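Local atomic coordinates of phosphate transporter (Thermotoga maritima MSB8, PDB entry 6L85), a protein that probably carries phosphate across the cell membrane together with sodium ions, as expected of a sodium-dependent transporter related to the human SLC20 carriers. Residues T106-V111 with L380-V385. Residues are numbered along the deposited sequence; the frame is centred on the assembly and turned at random.
Sequences TTHSIV and LIVPTV. With NA (sodium ion), chain R; PO4 (phosphate ion), chain P.
The small side chain of Ser109 lies where helix 106-121 meets helix 368-400; the two short segments run roughly parallel, their axes 7.9 Å apart and crossing at -33°. The tight part surrounds this serine. Val385 lays its CG1, anti to the backbone N, on the carbonyl of the first helix, with CG1 3.0 Å from Ser109 O, while its CG2 faces Ser109 CB at 4.0 Å. One turn earlier, Ile381 passes CG1 beside the hydroxyl, 3.4 Å from Ser109 OG; that hydroxyl is hydrogen-bonded back to Ser105 O, just before the helix, so its polar need is met there and it can border an aliphatic chain. An alanine at Val385 would remove both methyls and would probably loosen the packing over the Ser109 carbonyl and CB. Packing is looser at His108, whose side chain meets the second helix chiefly through CB, 3.7 Å from Val382 CG2, and the imidazole leads away toward Trp139, His348 and a bound detergent. On the outer flank, Pro383 and Leu380 are exposed, and Thr384 OG1 turns back to donate a hydrogen bond to Leu380 O, 2.6 Å away; that carbonyl also accepts from Thr384 N. On its other side, the first turn of helix 106-121 presents the Thr106 and Thr107 backbone N-H groups and hydroxyls to a phosphate ion, and Thr107 OG1 also binds sodium, 2.5 Å away, with Asn257, Asp258 and Ile344 completing the protein ligands. Such an anion-binding helix N-terminus, backed by helix 368-400, is consistent with the substrate site, beside an observed sodium site, of the phosphate transporter family.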
loop_
_atom_site.group_PDB
_atom_site.type_symbol
_atom_site.label_atom_id
_atom_site.label_comp_id
_atom_site.label_asym_id
_atom_site.label_seq_id
_atom_site.Cartn_x
_atom_site.Cartn_y
_atom_site.Cartn_z
ATOM N N THR B 106 -4.881 15.044 -21.353
ATOM C CA THR B 106 -3.948 14.134 -22.017
ATOM C C THR B 106 -4.680 12.929 -22.592
ATOM O O THR B 106 -4.198 12.315 -23.547
ATOM C CB THR B 106 -2.840 13.669 -21.032
ATOM O OG1 THR B 106 -3.380 12.746 -20.065
ATOM C CG2 THR B 106 -2.224 14.866 -20.267
ATOM N N THR B 107 -5.822 12.561 -22.002
ATOM C CA THR B 107 -6.629 11.475 -22.549
ATOM C C THR B 107 -7.255 11.875 -23.892
ATOM O O THR B 107 -7.180 11.123 -24.879
ATOM C CB THR B 107 -7.711 11.079 -21.535
ATOM O OG1 THR B 107 -7.115 10.853 -20.242
ATOM C CG2 THR B 107 -8.494 9.840 -21.983
ATOM N N HIS B 108 -7.887 13.058 -23.946
ATOM C CA HIS B 108 -8.417 13.545 -25.219
ATOM C C HIS B 108 -7.308 13.621 -26.247
ATOM O O HIS B 108 -7.500 13.238 -27.412
ATOM C CB HIS B 108 -9.082 14.915 -25.044
ATOM C CG HIS B 108 -10.348 14.863 -24.246
ATOM N ND1 HIS B 108 -11.201 15.933 -24.121
ATOM C CD2 HIS B 108 -10.908 13.853 -23.538
ATOM C CE1 HIS B 108 -12.235 15.590 -23.371
ATOM N NE2 HIS B 108 -12.072 14.337 -22.989
ATOM N N SER B 109 -6.117 14.045 -25.807
ATOM C CA SER B 109 -4.980 14.181 -26.711
ATOM C C SER B 109 -4.574 12.837 -27.296
ATOM O O SER B 109 -4.374 12.717 -28.511
ATOM C CB SER B 109 -3.805 14.831 -25.984
ATOM O OG SER B 109 -4.266 15.962 -25.279
ATOM N N ILE B 110 -4.436 11.805 -26.452
ATOM C CA ILE B 110 -3.910 10.554 -27.001
ATOM C C ILE B 110 -4.981 9.848 -27.842
ATOM O O ILE B 110 -4.659 9.207 -28.855
ATOM C CB ILE B 110 -3.317 9.635 -25.902
ATOM C CG1 ILE B 110 -2.531 8.481 -26.540
ATOM C CG2 ILE B 110 -4.369 9.046 -24.994
ATOM C CD1 ILE B 110 -1.225 8.926 -27.215
ATOM N N VAL B 111 -6.261 9.969 -27.463
ATOM C CA VAL B 111 -7.321 9.360 -28.269
ATOM C C VAL B 111 -7.406 10.040 -29.634
ATOM O O VAL B 111 -7.539 9.373 -30.669
ATOM C CB VAL B 111 -8.667 9.399 -27.521
ATOM C CG1 VAL B 111 -9.843 9.041 -28.467
ATOM C CG2 VAL B 111 -8.633 8.453 -26.327
ATOM N N LEU B 380 -10.368 22.317 -29.196
ATOM C CA LEU B 380 -9.528 22.054 -30.357
ATOM C C LEU B 380 -8.538 20.908 -30.185
ATOM O O LEU B 380 -7.888 20.534 -31.170
ATOM C CB LEU B 380 -8.741 23.315 -30.734
ATOM C CG LEU B 380 -9.553 24.408 -31.452
ATOM C CD1 LEU B 380 -8.661 25.553 -31.903
ATOM C CD2 LEU B 380 -10.239 23.785 -32.643
ATOM N N ILE B 381 -8.377 20.354 -28.977
ATOM C CA ILE B 381 -7.232 19.464 -28.751
ATOM C C ILE B 381 -7.389 18.149 -29.515
ATOM O O ILE B 381 -6.429 17.663 -30.127
ATOM C CB ILE B 381 -7.003 19.246 -27.237
ATOM C CG1 ILE B 381 -5.709 18.469 -26.978
ATOM C CG2 ILE B 381 -8.159 18.509 -26.589
ATOM C CD1 ILE B 381 -4.461 19.260 -27.203
ATOM N N VAL B 382 -8.587 17.558 -29.522
ATOM C CA VAL B 382 -8.784 16.298 -30.243
ATOM C C VAL B 382 -8.471 16.445 -31.737
ATOM O O VAL B 382 -7.670 15.651 -32.260
ATOM C CB VAL B 382 -10.168 15.729 -29.965
ATOM C CG1 VAL B 382 -10.386 14.460 -30.782
ATOM C CG2 VAL B 382 -10.345 15.448 -28.473
ATOM N N PRO B 383 -9.030 17.431 -32.467
ATOM C CA PRO B 383 -8.644 17.561 -33.891
ATOM C C PRO B 383 -7.199 17.988 -34.101
ATOM O O PRO B 383 -6.555 17.518 -35.048
ATOM C CB PRO B 383 -9.627 18.608 -34.436
ATOM C CG PRO B 383 -10.104 19.365 -33.217
ATOM C CD PRO B 383 -10.151 18.328 -32.127
ATOM N N THR B 384 -6.665 18.873 -33.262
ATOM C CA THR B 384 -5.268 19.275 -33.418
ATOM C C THR B 384 -4.331 18.078 -33.293
ATOM O O THR B 384 -3.415 17.896 -34.106
ATOM C CB THR B 384 -4.907 20.329 -32.371
ATOM O OG1 THR B 384 -5.828 21.422 -32.455
ATOM C CG2 THR B 384 -3.484 20.833 -32.580
ATOM N N VAL B 385 -4.539 17.248 -32.270
ATOM C CA VAL B 385 -3.646 16.107 -32.096
ATOM C C VAL B 385 -3.899 15.068 -33.171
ATOM O O VAL B 385 -2.955 14.441 -33.669
ATOM C CB VAL B 385 -3.778 15.499 -30.687
ATOM C CG1 VAL B 385 -2.867 14.304 -30.570
ATOM C CG2 VAL B 385 -3.409 16.538 -29.628
HETATM NA NA NA R . -7.805 9.206 -18.558
HETATM P P PO4 P . -6.584 14.010 -18.346
HETATM O O1 PO4 P . -7.364 15.273 -17.984
HETATM O O2 PO4 P . -7.091 13.366 -19.620
HETATM O O3 PO4 P . -6.740 13.020 -17.196
HETATM O O4 PO4 P . -5.122 14.343 -18.597
HETATM O O HOH W 1 -7.044 7.533 -19.890
#